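Long-range contacts in cellulose binding protein (Clavibacter michiganensis, PDB 4JJO), which probably binds polysaccharide as the expansin-like, cell-wall-loosening part of a larger protein that probably hydrolyses beta-1,4-glucosidic linkages in cellulose: residues P108-R113 / S196-V201; V102-G107 / A130-D135; I139-Q144 / P161-P166; L167-T172 / P182-A187. All blocks are in the same frame, centred on the assembly; numbering follows the deposited sequence.

Interaction 1 (P108-R113 / S196-V201); sequences PTVAIR and SRFYPV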
loop_
_atom_site.group_PDB
_atom_site.type_symbol
_atom_site.label_atom_id
_atom_site.label_comp_id
_atom_site.label_asym_id
_atom_site.label_seq_id
_atom_site.Cartn_x
_atom_site.Cartn_y
_atom_site.Cartn_z
ATOM N N PRO A 108 5.836 -8.379 6.876
ATOM C CA PRO A 108 6.246 -9.580 6.142
ATOM C C PRO A 108 7.168 -9.273 4.969
ATOM O O PRO A 108 7.479 -8.117 4.690
ATOM C CB PRO A 108 4.921 -10.174 5.644
ATOM C CG PRO A 108 3.925 -9.089 5.734
ATOM C CD PRO A 108 4.408 -8.065 6.705
ATOM N N THR A 109 7.607 -10.327 4.295
ATOM C CA THR A 109 8.455 -10.190 3.120
ATOM C C THR A 109 7.646 -9.628 1.962
ATOM O O THR A 109 6.414 -9.620 1.994
ATOM C CB THR A 109 9.044 -11.543 2.697
ATOM O OG1 THR A 109 7.982 -12.443 2.355
ATOM C CG2 THR A 109 9.881 -12.137 3.825
ATOM N N VAL A 110 8.348 -9.157 0.940
ATOM C CA VAL A 110 7.711 -8.605 -0.244
ATOM C C VAL A 110 6.905 -9.678 -0.965
ATOM O O VAL A 110 7.321 -10.833 -1.047
ATOM C CB VAL A 110 8.764 -8.025 -1.207
ATOM C CG1 VAL A 110 8.127 -7.621 -2.529
ATOM C CG2 VAL A 110 9.470 -6.842 -0.564
ATOM N N ALA A 111 5.737 -9.292 -1.466
ATOM C CA ALA A 111 4.930 -10.179 -2.293
ATOM C C ALA A 111 4.450 -9.434 -3.526
ATOM O O ALA A 111 4.399 -8.205 -3.541
ATOM C CB ALA A 111 3.749 -10.725 -1.505
ATOM N N ILE A 112 4.105 -10.191 -4.558
ATOM C CA ILE A 112 3.593 -9.623 -5.796
ATOM C C ILE A 112 2.276 -10.293 -6.140
ATOM O O ILE A 112 2.183 -11.522 -6.128
ATOM C CB ILE A 112 4.567 -9.857 -6.965
ATOM C CG1 ILE A 112 5.913 -9.179 -6.700
ATOM C CG2 ILE A 112 3.966 -9.365 -8.276
ATOM C CD1 ILE A 112 5.826 -7.698 -6.459
ATOM N N ARG A 113 1.256 -9.493 -6.434
ATOM C CA ARG A 113 0.010 -10.030 -6.960
ATOM C C ARG A 113 -0.216 -9.521 -8.372
ATOM O O ARG A 113 -0.327 -8.315 -8.602
ATOM C CB ARG A 113 -1.187 -9.665 -6.078
ATOM C CG ARG A 113 -2.509 -10.157 -6.655
ATOM C CD ARG A 113 -3.669 -10.061 -5.679
ATOM N NE ARG A 113 -3.964 -8.684 -5.290
ATOM C CZ ARG A 113 -5.158 -8.252 -4.895
ATOM N NH1 ARG A 113 -6.191 -9.081 -4.834
ATOM N NH2 ARG A 113 -5.322 -6.979 -4.561
ATOM N N SER A 196 12.339 -11.842 -0.332
ATOM C CA SER A 196 13.026 -10.554 -0.360
ATOM C C SER A 196 12.466 -9.528 0.620
ATOM O O SER A 196 11.266 -9.489 0.897
ATOM C CB SER A 196 13.006 -9.979 -1.778
ATOM O OG SER A 196 13.807 -10.766 -2.640
ATOM N N ARG A 197 13.370 -8.701 1.135
ATOM C CA ARG A 197 13.036 -7.603 2.033
ATOM C C ARG A 197 13.874 -6.390 1.656
ATOM O O ARG A 197 15.000 -6.534 1.186
ATOM C CB ARG A 197 13.345 -7.980 3.482
ATOM C CG ARG A 197 12.364 -8.946 4.120
ATOM C CD ARG A 197 12.776 -9.262 5.549
ATOM N NE ARG A 197 11.933 -10.288 6.155
ATOM C CZ ARG A 197 10.763 -10.054 6.741
ATOM N NH1 ARG A 197 10.278 -8.822 6.806
ATOM N NH2 ARG A 197 10.071 -11.058 7.263
ATOM N N PHE A 198 13.326 -5.198 1.864
ATOM C CA PHE A 198 14.074 -3.965 1.647
ATOM C C PHE A 198 14.938 -3.644 2.859
ATOM O O PHE A 198 15.903 -2.889 2.758
ATOM C CB PHE A 198 13.123 -2.801 1.364
ATOM C CG PHE A 198 12.525 -2.832 -0.010
ATOM C CD1 PHE A 198 13.225 -2.322 -1.092
ATOM C CD2 PHE A 198 11.270 -3.368 -0.223
ATOM C CE1 PHE A 198 12.681 -2.348 -2.359
ATOM C CE2 PHE A 198 10.721 -3.396 -1.492
ATOM C CZ PHE A 198 11.429 -2.885 -2.558
ATOM N N TYR A 199 14.585 -4.224 4.005
ATOM C CA TYR A 199 15.306 -3.995 5.253
ATOM C C TYR A 199 15.062 -5.170 6.201
ATOM O O TYR A 199 14.060 -5.871 6.076
ATOM C CB TYR A 199 14.852 -2.681 5.892
ATOM C CG TYR A 199 13.354 -2.514 5.925
ATOM C CD1 TYR A 199 12.613 -2.937 7.020
ATOM C CD2 TYR A 199 12.679 -1.934 4.862
ATOM C CE1 TYR A 199 11.245 -2.787 7.054
ATOM C CE2 TYR A 199 11.307 -1.782 4.884
ATOM C CZ TYR A 199 10.596 -2.209 5.982
ATOM O OH TYR A 199 9.231 -2.058 6.012
ATOM N N PRO A 200 15.980 -5.391 7.155
ATOM C CA PRO A 200 15.910 -6.584 8.009
ATOM C C PRO A 200 14.823 -6.575 9.078
ATOM O O PRO A 200 14.302 -5.526 9.453
ATOM C CB PRO A 200 17.281 -6.609 8.692
ATOM C CG PRO A 200 17.759 -5.213 8.654
ATOM C CD PRO A 200 17.205 -4.609 7.398
ATOM N N VAL A 201 14.493 -7.773 9.548
ATOM C CA VAL A 201 13.735 -7.949 10.777
ATOM C C VAL A 201 14.719 -7.851 11.934
ATOM O O VAL A 201 15.883 -8.227 11.793
ATOM C CB VAL A 201 13.058 -9.335 10.840
ATOM C CG1 VAL A 201 12.210 -9.585 9.603
ATOM C CG2 VAL A 201 14.103 -10.435 11.006
HETATM O O HOH W 1 7.310 -4.826 5.106
#
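Thr109 and Arg197 cross at about a right angle, and the methyl CG2 of the threonine rests over one face of the arginine guanidinium. CG2 is 3.6 Å from Arg197 NH2 and lies displaced toward the rim of the group. Val201 CG1 covers the opposite face, 3.2 Å above the plane and over its centre, so the planar group is sandwiched between two methyls. With chi1 at 61°, Thr109 OG1 sits between the backbone N and the carbonyl carbon, where it bonds to Thr194 O, and CG2 is left to meet the arginine. Arg197 is extended from CG to NE; its NH1 comes within 3.6 Å of Pro108 O at an oblique angle but donates its hydrogen bond to the backbone at Gly107 O.

The segment 108-113 leads out of the double-psi beta-barrel domain into the first strand of the immunoglobulin-like expansin C-terminal domain, and 196-201 belongs to the tail that follows that domain's last strand. One backbone bond joins them: Val110 N donates to Ser196 O over 2.9 Å, nearly straight at 171° and close to the C=O axis. Val110 itself is buried. Its CG2 reaches Phe198 CE2 at 3.8 Å, meeting the ring obliquely, and the same methyl lies 3.5 Å from Ser196 O. Phe198 also packs on Val171 and Val179, which carries the apolar patch onto the sheet. Further along the tail, the phenol oxygen of Tyr199 hydrogen-bonds to Pro105 O.

Interaction 2 (V102-G107 / A130-D135); sequences VRDPAG and AGNRID
Pro105 and Gly131 are the closest backbone pair, their CA atoms 5.7 Å apart, where the loop leaving strand 95-101 runs past the loop that enters strand 134-141. Gly131 has no side chain, and the Pro105 ring fits directly against its backbone, CG lying 3.4 Å from Gly131 O. Asn132 then grips Asp104 with both ends of its amide. Its CG is anti to the carbonyl carbon and beside the backbone N (chi1 -52°), from where the amide faces Asp104. Its OD1 accepts from Asp104 N at 3.0 Å, in the carbonyl plane and on a lone pair, with an N-H...O angle of 165°. Its ND2 donates to Asp104 OD1 at 2.8 Å; this bond is more bent, and the acceptor is tilted out of the amide plane. The carboxylate and amide planes are 63° apart. OD1 of Asp104 also forms a salt bridge with Arg177, which probably favours the charged carboxylate. Two waters add to the contact: one joins Val102 O to Gly131 O, and the other joins Val102 O to Asn132 OD1. This pairing of Asp104 and Asn132 lies at the junction of the two expansin domains, where the linker leaving the double-psi beta-barrel meets a loop of the immunoglobulin-like domain.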
loop_
_atom_site.group_PDB
_atom_site.type_symbol
_atom_site.label_atom_id
_atom_site.label_comp_id
_atom_site.label_asym_id
_atom_site.label_seq_id
_atom_site.Cartn_x
_atom_site.Cartn_y
_atom_site.Cartn_z
ATOM N N VAL A 102 5.653 6.068 9.088
ATOM C CA VAL A 102 6.648 5.178 9.663
ATOM C C VAL A 102 7.707 4.821 8.632
ATOM O O VAL A 102 7.387 4.426 7.511
ATOM C CB VAL A 102 6.004 3.872 10.165
ATOM C CG1 VAL A 102 7.066 2.935 10.719
ATOM C CG2 VAL A 102 4.940 4.166 11.213
ATOM N N ARG A 103 8.971 4.963 9.013
ATOM C CA ARG A 103 10.066 4.523 8.159
ATOM C C ARG A 103 10.405 3.070 8.463
ATOM O O ARG A 103 10.525 2.686 9.627
ATOM C CB ARG A 103 11.302 5.399 8.359
ATOM C CG ARG A 103 12.376 5.173 7.309
ATOM C CD ARG A 103 13.475 6.220 7.375
ATOM N NE ARG A 103 14.528 5.946 6.399
ATOM C CZ ARG A 103 15.439 6.829 6.003
ATOM N NH1 ARG A 103 15.437 8.065 6.485
ATOM N NH2 ARG A 103 16.353 6.474 5.112
ATOM N N ASP A 104 10.549 2.274 7.407
ATOM C CA ASP A 104 10.895 0.859 7.520
ATOM C C ASP A 104 10.108 0.150 8.615
ATOM O O ASP A 104 10.698 -0.387 9.553
ATOM C CB ASP A 104 12.395 0.689 7.775
ATOM C CG ASP A 104 13.237 1.208 6.636
ATOM O OD1 ASP A 104 12.650 1.604 5.609
ATOM O OD2 ASP A 104 14.480 1.213 6.757
ATOM N N PRO A 105 8.772 0.148 8.500
ATOM C CA PRO A 105 7.903 -0.558 9.446
ATOM C C PRO A 105 8.116 -2.066 9.403
ATOM O O PRO A 105 8.323 -2.628 8.323
ATOM C CB PRO A 105 6.495 -0.224 8.941
ATOM C CG PRO A 105 6.676 0.061 7.496
ATOM C CD PRO A 105 7.994 0.770 7.414
ATOM N N ALA A 106 8.068 -2.709 10.562
ATOM C CA ALA A 106 8.115 -4.161 10.624
ATOM C C ALA A 106 6.944 -4.730 9.837
ATOM O O ALA A 106 5.844 -4.172 9.847
ATOM C CB ALA A 106 8.054 -4.630 12.061
ATOM N N GLY A 107 7.187 -5.839 9.152
ATOM C CA GLY A 107 6.150 -6.500 8.389
ATOM C C GLY A 107 6.688 -7.724 7.678
ATOM O O GLY A 107 7.855 -8.086 7.850
ATOM N N ALA A 130 6.273 -3.596 0.834
ATOM C CA ALA A 130 7.493 -2.822 0.629
ATOM C C ALA A 130 7.788 -1.981 1.872
ATOM O O ALA A 130 8.943 -1.682 2.170
ATOM C CB ALA A 130 7.364 -1.934 -0.595
ATOM N N GLY A 131 6.733 -1.597 2.586
ATOM C CA GLY A 131 6.866 -0.861 3.832
ATOM C C GLY A 131 6.896 0.645 3.636
ATOM O O GLY A 131 6.253 1.390 4.378
ATOM N N ASN A 132 7.649 1.096 2.638
ATOM C CA ASN A 132 7.736 2.513 2.317
ATOM C C ASN A 132 7.159 2.764 0.926
ATOM O O ASN A 132 6.608 1.852 0.304
ATOM C CB ASN A 132 9.191 2.983 2.378
ATOM C CG ASN A 132 9.871 2.614 3.683
ATOM O OD1 ASN A 132 9.652 3.248 4.714
ATOM N ND2 ASN A 132 10.708 1.584 3.639
ATOM N N ARG A 133 7.277 3.994 0.437
ATOM C CA ARG A 133 6.819 4.306 -0.913
ATOM C C ARG A 133 7.711 3.631 -1.945
ATOM O O ARG A 133 8.924 3.518 -1.762
ATOM C CB ARG A 133 6.792 5.816 -1.164
ATOM C CG ARG A 133 5.786 6.576 -0.318
ATOM C CD ARG A 133 5.463 7.938 -0.923
ATOM N NE ARG A 133 4.455 8.653 -0.145
ATOM C CZ ARG A 133 3.813 9.741 -0.561
ATOM N NH1 ARG A 133 4.059 10.254 -1.760
ATOM N NH2 ARG A 133 2.913 10.318 0.225
ATOM N N ILE A 134 7.092 3.184 -3.031
ATOM C CA ILE A 134 7.807 2.564 -4.135
ATOM C C ILE A 134 8.016 3.608 -5.223
ATOM O O ILE A 134 7.075 4.293 -5.619
ATOM C CB ILE A 134 7.017 1.366 -4.696
ATOM C CG1 ILE A 134 7.001 0.227 -3.675
ATOM C CG2 ILE A 134 7.611 0.891 -6.012
ATOM C CD1 ILE A 134 6.069 -0.910 -4.034
ATOM N N ASP A 135 9.252 3.735 -5.697
ATOM C CA ASP A 135 9.587 4.748 -6.689
ATOM C C ASP A 135 9.333 4.236 -8.103
ATOM O O ASP A 135 8.820 4.960 -8.955
ATOM C CB ASP A 135 11.048 5.181 -6.552
ATOM C CG ASP A 135 11.433 6.249 -7.559
ATOM O OD1 ASP A 135 11.210 7.446 -7.277
ATOM O OD2 ASP A 135 11.958 5.893 -8.635
HETATM O O HOH W 2 5.507 3.353 6.053
HETATM O O HOH W 3 8.174 5.314 4.790
#

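Interaction 3 (I139-Q144 / P161-P166); sequences IQAGRQ and PIQDGP
Gln163 reaches Gly142 because chi1, at 65°, sets CG in the crowded position between its backbone N and carbonyl carbon, and the chain then runs extended toward the turn. At its end OE1 accepts from Gly142 N at 2.9 Å, with an N-H...O angle of 152° and the donor tilted 21° from the carbonyl plane. The same oxygen lies 3.3 Å from Ala141 CA, and Gln163 CD lies 3.6 Å from Gln140 O. Two waters add to the bridge: one molecule accepts from Gln163 N and donates to Gln140 O, and another links Gln163 NE2 to Gly142 O. Beneath this polar tip the contact turns apolar, where Ile139 CD1 and Ile162 CG2 touch at 4.0 Å as the two side chains cross. Both isoleucines also pack against strand 144-150, Ile139 on Leu148 and Ile162 on Leu146. Gly142 has the positive phi expected in a type II' beta turn, here running from Ala141 to Gln144. The contact thus clips a tight hairpin turn between strands 134-141 and 144-150 to a neighbouring loop, at the rim of the immunoglobulin-like domain.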
loop_
_atom_site.group_PDB
_atom_site.type_symbol
_atom_site.label_atom_id
_atom_site.label_comp_id
_atom_site.label_asym_id
_atom_site.label_seq_id
_atom_site.Cartn_x
_atom_site.Cartn_y
_atom_site.Cartn_z
ATOM N N ILE A 139 9.874 -4.733 -15.217
ATOM C CA ILE A 139 9.879 -6.139 -15.604
ATOM C C ILE A 139 11.008 -6.392 -16.596
ATOM O O ILE A 139 11.242 -5.592 -17.500
ATOM C CB ILE A 139 8.543 -6.564 -16.239
ATOM C CG1 ILE A 139 7.417 -6.469 -15.208
ATOM C CG2 ILE A 139 8.645 -7.984 -16.783
ATOM C CD1 ILE A 139 6.051 -6.857 -15.741
ATOM N N GLN A 140 11.704 -7.509 -16.423
ATOM C CA GLN A 140 12.853 -7.822 -17.261
ATOM C C GLN A 140 12.429 -8.136 -18.689
ATOM O O GLN A 140 11.475 -8.881 -18.915
ATOM C CB GLN A 140 13.637 -8.997 -16.677
ATOM C CG GLN A 140 15.013 -9.181 -17.300
ATOM C CD GLN A 140 15.991 -9.863 -16.360
ATOM O OE1 GLN A 140 15.631 -10.787 -15.631
ATOM N NE2 GLN A 140 17.232 -9.399 -16.367
ATOM N N ALA A 141 13.145 -7.548 -19.642
ATOM C CA ALA A 141 12.910 -7.785 -21.060
ATOM C C ALA A 141 14.243 -8.085 -21.724
ATOM O O ALA A 141 14.957 -7.172 -22.139
ATOM C CB ALA A 141 12.263 -6.575 -21.695
ATOM N N GLY A 142 14.575 -9.368 -21.823
ATOM C CA GLY A 142 15.893 -9.779 -22.268
ATOM C C GLY A 142 16.890 -9.479 -21.169
ATOM O O GLY A 142 16.846 -10.091 -20.100
ATOM N N ARG A 143 17.787 -8.533 -21.427
ATOM C CA ARG A 143 18.643 -8.002 -20.376
ATOM C C ARG A 143 18.429 -6.495 -20.234
ATOM O O ARG A 143 19.284 -5.777 -19.714
ATOM C CB ARG A 143 20.114 -8.350 -20.627
ATOM C CG ARG A 143 20.670 -7.922 -21.974
ATOM C CD ARG A 143 22.167 -8.194 -22.031
ATOM N NE ARG A 143 22.839 -7.431 -23.081
ATOM C CZ ARG A 143 23.358 -7.945 -24.195
ATOM N NH1 ARG A 143 23.303 -9.249 -24.447
ATOM N NH2 ARG A 143 23.943 -7.142 -25.071
ATOM N N GLN A 144 17.275 -6.031 -20.708
ATOM C CA GLN A 144 16.812 -4.674 -20.450
ATOM C C GLN A 144 15.716 -4.707 -19.397
ATOM O O GLN A 144 15.392 -5.766 -18.858
ATOM C CB GLN A 144 16.267 -4.037 -21.728
ATOM C CG GLN A 144 17.262 -3.151 -22.449
ATOM C CD GLN A 144 18.503 -3.899 -22.874
ATOM O OE1 GLN A 144 18.480 -4.662 -23.842
ATOM N NE2 GLN A 144 19.599 -3.686 -22.152
ATOM N N PRO A 161 3.692 -4.841 -24.347
ATOM C CA PRO A 161 3.740 -6.267 -24.002
ATOM C C PRO A 161 5.007 -6.704 -23.272
ATOM O O PRO A 161 6.055 -6.058 -23.368
ATOM C CB PRO A 161 3.652 -6.956 -25.365
ATOM C CG PRO A 161 2.926 -5.995 -26.214
ATOM C CD PRO A 161 3.408 -4.643 -25.779
ATOM N N ILE A 162 4.889 -7.808 -22.544
ATOM C CA ILE A 162 6.015 -8.404 -21.841
ATOM C C ILE A 162 6.310 -9.783 -22.411
ATOM O O ILE A 162 5.487 -10.364 -23.124
ATOM C CB ILE A 162 5.748 -8.528 -20.333
ATOM C CG1 ILE A 162 4.440 -9.284 -20.076
ATOM C CG2 ILE A 162 5.693 -7.152 -19.699
ATOM C CD1 ILE A 162 4.238 -9.683 -18.631
ATOM N N GLN A 163 7.487 -10.304 -22.088
ATOM C CA GLN A 163 7.932 -11.576 -22.633
ATOM C C GLN A 163 7.265 -12.754 -21.933
ATOM O O GLN A 163 6.827 -12.652 -20.786
ATOM C CB GLN A 163 9.455 -11.696 -22.535
ATOM C CG GLN A 163 9.997 -11.732 -21.117
ATOM C CD GLN A 163 11.510 -11.718 -21.084
ATOM O OE1 GLN A 163 12.150 -10.951 -21.804
ATOM N NE2 GLN A 163 12.093 -12.579 -20.258
ATOM N N ASP A 164 7.189 -13.871 -22.647
ATOM C CA ASP A 164 6.599 -15.094 -22.126
ATOM C C ASP A 164 7.555 -15.733 -21.124
ATOM O O ASP A 164 8.722 -15.353 -21.042
ATOM C CB ASP A 164 6.308 -16.056 -23.277
ATOM C CG ASP A 164 5.591 -17.313 -22.827
ATOM O OD1 ASP A 164 4.964 -17.294 -21.747
ATOM O OD2 ASP A 164 5.651 -18.320 -23.563
ATOM N N GLY A 165 7.056 -16.697 -20.359
ATOM C CA GLY A 165 7.876 -17.374 -19.374
ATOM C C GLY A 165 7.874 -16.659 -18.037
ATOM O O GLY A 165 7.094 -15.728 -17.826
ATOM N N PRO A 166 8.761 -17.087 -17.126
ATOM C CA PRO A 166 8.847 -16.547 -15.765
ATOM C C PRO A 166 9.189 -15.064 -15.763
ATOM O O PRO A 166 10.043 -14.633 -16.538
ATOM C CB PRO A 166 9.992 -17.351 -15.132
ATOM C CG PRO A 166 10.210 -18.523 -16.030
ATOM C CD PRO A 166 9.812 -18.079 -17.393
HETATM O O HOH W 4 9.243 -8.650 -20.683
HETATM O O HOH W 5 15.283 -12.017 -19.940
#

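Interaction 4 (L167-T172 / P182-A187); sequences LTVKVT and PGLRMA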
loop_
_atom_site.group_PDB
_atom_site.type_symbol
_atom_site.label_atom_id
_atom_site.label_comp_id
_atom_site.label_asym_id
_atom_site.label_seq_id
_atom_site.Cartn_x
_atom_site.Cartn_y
_atom_site.Cartn_z
ATOM N N LEU A 167 8.524 -14.296 -14.907
ATOM C CA LEU A 167 8.789 -12.868 -14.797
ATOM C C LEU A 167 9.880 -12.584 -13.777
ATOM O O LEU A 167 9.936 -13.210 -12.716
ATOM C CB LEU A 167 7.525 -12.108 -14.389
ATOM C CG LEU A 167 6.450 -11.868 -15.447
ATOM C CD1 LEU A 167 5.930 -13.178 -15.995
ATOM C CD2 LEU A 167 5.320 -11.040 -14.849
ATOM N N THR A 168 10.747 -11.638 -14.110
ATOM C CA THR A 168 11.681 -11.080 -13.144
ATOM C C THR A 168 11.306 -9.622 -12.926
ATOM O O THR A 168 11.265 -8.832 -13.871
ATOM C CB THR A 168 13.141 -11.184 -13.614
ATOM O OG1 THR A 168 13.513 -12.563 -13.721
ATOM C CG2 THR A 168 14.067 -10.498 -12.621
ATOM N N VAL A 169 11.014 -9.274 -11.678
ATOM C CA VAL A 169 10.524 -7.944 -11.352
ATOM C C VAL A 169 11.493 -7.212 -10.439
ATOM O O VAL A 169 11.909 -7.739 -9.409
ATOM C CB VAL A 169 9.152 -8.016 -10.655
ATOM C CG1 VAL A 169 8.669 -6.621 -10.283
ATOM C CG2 VAL A 169 8.140 -8.716 -11.545
ATOM N N LYS A 170 11.849 -5.993 -10.826
ATOM C CA LYS A 170 12.705 -5.155 -10.004
ATOM C C LYS A 170 11.902 -4.026 -9.382
ATOM O O LYS A 170 11.279 -3.229 -10.084
ATOM C CB LYS A 170 13.855 -4.575 -10.819
ATOM C CG LYS A 170 14.768 -3.683 -9.998
ATOM C CD LYS A 170 16.187 -3.704 -10.522
ATOM C CE LYS A 170 16.259 -3.236 -11.962
ATOM N NZ LYS A 170 17.663 -3.216 -12.450
ATOM N N VAL A 171 11.930 -3.966 -8.056
ATOM C CA VAL A 171 11.224 -2.935 -7.315
ATOM C C VAL A 171 12.223 -2.073 -6.548
ATOM O O VAL A 171 13.007 -2.575 -5.739
ATOM C CB VAL A 171 10.212 -3.549 -6.336
ATOM C CG1 VAL A 171 9.377 -2.462 -5.682
ATOM C CG2 VAL A 171 9.316 -4.544 -7.060
ATOM N N THR A 172 12.187 -0.773 -6.817
ATOM C CA THR A 172 13.077 0.184 -6.173
ATOM C C THR A 172 12.241 1.114 -5.302
ATOM O O THR A 172 11.254 1.678 -5.770
ATOM C CB THR A 172 13.835 1.023 -7.217
ATOM O OG1 THR A 172 14.441 0.160 -8.187
ATOM C CG2 THR A 172 14.910 1.878 -6.556
ATOM N N PRO A 182 12.983 -12.947 -9.012
ATOM C CA PRO A 182 12.945 -13.900 -10.126
ATOM C C PRO A 182 11.882 -14.985 -9.972
ATOM O O PRO A 182 11.379 -15.233 -8.877
ATOM C CB PRO A 182 14.330 -14.544 -10.063
ATOM C CG PRO A 182 14.672 -14.515 -8.628
ATOM C CD PRO A 182 14.099 -13.230 -8.092
ATOM N N GLY A 183 11.550 -15.626 -11.085
ATOM C CA GLY A 183 10.748 -16.834 -11.063
ATOM C C GLY A 183 9.269 -16.613 -10.831
ATOM O O GLY A 183 8.530 -17.564 -10.579
ATOM N N LEU A 184 8.828 -15.364 -10.919
ATOM C CA LEU A 184 7.419 -15.052 -10.735
ATOM C C LEU A 184 6.606 -15.600 -11.898
ATOM O O LEU A 184 7.069 -15.623 -13.039
ATOM C CB LEU A 184 7.217 -13.544 -10.614
ATOM C CG LEU A 184 7.836 -12.897 -9.376
ATOM C CD1 LEU A 184 7.651 -11.394 -9.425
ATOM C CD2 LEU A 184 7.233 -13.475 -8.105
ATOM N N ARG A 185 5.392 -16.043 -11.601
ATOM C CA ARG A 185 4.533 -16.645 -12.610
ATOM C C ARG A 185 3.456 -15.678 -13.066
ATOM O O ARG A 185 3.047 -14.788 -12.320
ATOM C CB ARG A 185 3.887 -17.916 -12.057
ATOM C CG ARG A 185 4.882 -19.040 -11.823
ATOM C CD ARG A 185 4.280 -20.198 -11.047
ATOM N NE ARG A 185 4.116 -19.878 -9.631
ATOM C CZ ARG A 185 2.977 -19.502 -9.057
ATOM N NH1 ARG A 185 2.960 -19.236 -7.760
ATOM N NH2 ARG A 185 1.855 -19.395 -9.760
ATOM N N MET A 186 3.011 -15.849 -14.305
ATOM C CA MET A 186 1.847 -15.135 -14.798
ATOM C C MET A 186 0.629 -15.812 -14.193
ATOM O O MET A 186 -0.044 -16.615 -14.843
ATOM C CB MET A 186 1.800 -15.176 -16.323
ATOM C CG MET A 186 0.558 -14.545 -16.933
ATOM S SD MET A 186 0.288 -12.839 -16.413
ATOM C CE MET A 186 1.836 -12.086 -16.898
ATOM N N ALA A 187 0.369 -15.486 -12.932
ATOM C CA ALA A 187 -0.670 -16.141 -12.153
ATOM C C ALA A 187 -1.640 -15.105 -11.591
ATOM O O ALA A 187 -1.581 -14.760 -10.409
ATOM C CB ALA A 187 -0.045 -16.936 -11.031
HETATM O O HOH W 6 12.498 -15.138 -13.889
#
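Leu167 and Leu184 face each other as an antiparallel hydrogen-bonded pair. Leu167 N donates to Leu184 O over 2.7 Å. Leu184 N returns a longer bond of 3.0 Å to Leu167 O, and this one is bent to 139°. Their side chains leave the sheet on the same face, CB to CB at 4.1 Å. Further along that face the Leu184 side chain meets Val169 at about a right angle. Because chi2 is near 176°, CD1 stands anti to CA and reaches Val169 CG2 at 3.5 Å, tighter than an ordinary van der Waals contact. At the other end Met186 bends at chi2 and chi3, the latter bringing the methyl CE to 4.2 Å from Leu167 CD2.

Gly183 shares the place opposite Leu167 with Leu184, which makes a G1 beta bulge in the strand 178-184; the positive phi of the glycine suits that position. A water accepts from Gly183 N and bonds to Thr168 OG1, 2.8 Å away, bridging the bulge and the neighbouring strand. In the next shell, Ile112 packs on Leu184 and Leu125 on Val169, while Ser118 and Ile162 adjoin Met186. Just past the bulge, Arg185 is held by a salt bridge to Glu190, and its carbonyl accepts from Gln192 NE2.

The direct hydrogen bonds between the segments are backbone to backbone, and Thr168 OG1 adds a link through water. The backbone bonds thus fix the register of the two strands, while Leu167 and Leu184 make apolar contacts on the face they share with Val169.

In the fold
From the N terminus, the chain leaves the barrel domain through 102-107 and passes straight into 108-113. Interaction 2 closes first, at 130-135; interaction 1 stays open until the tail at 196-201, so the two cross, and linker, loop and tail meet at one junction. Interaction 3 opens at 139-144 and closes at 161-166; 167-172 then opens interaction 4, which closes at 182-187. Both are nested inside the long loop of interaction 1. Neighbouring strands 134-141 and 167-173 connect the ends of the domain: Asp135 N probably bonds to Thr172 O between interactions 2 and 4, and Gln140 N to Thr168 O between interactions 3 and 4, whose centres are about 9 Å apart.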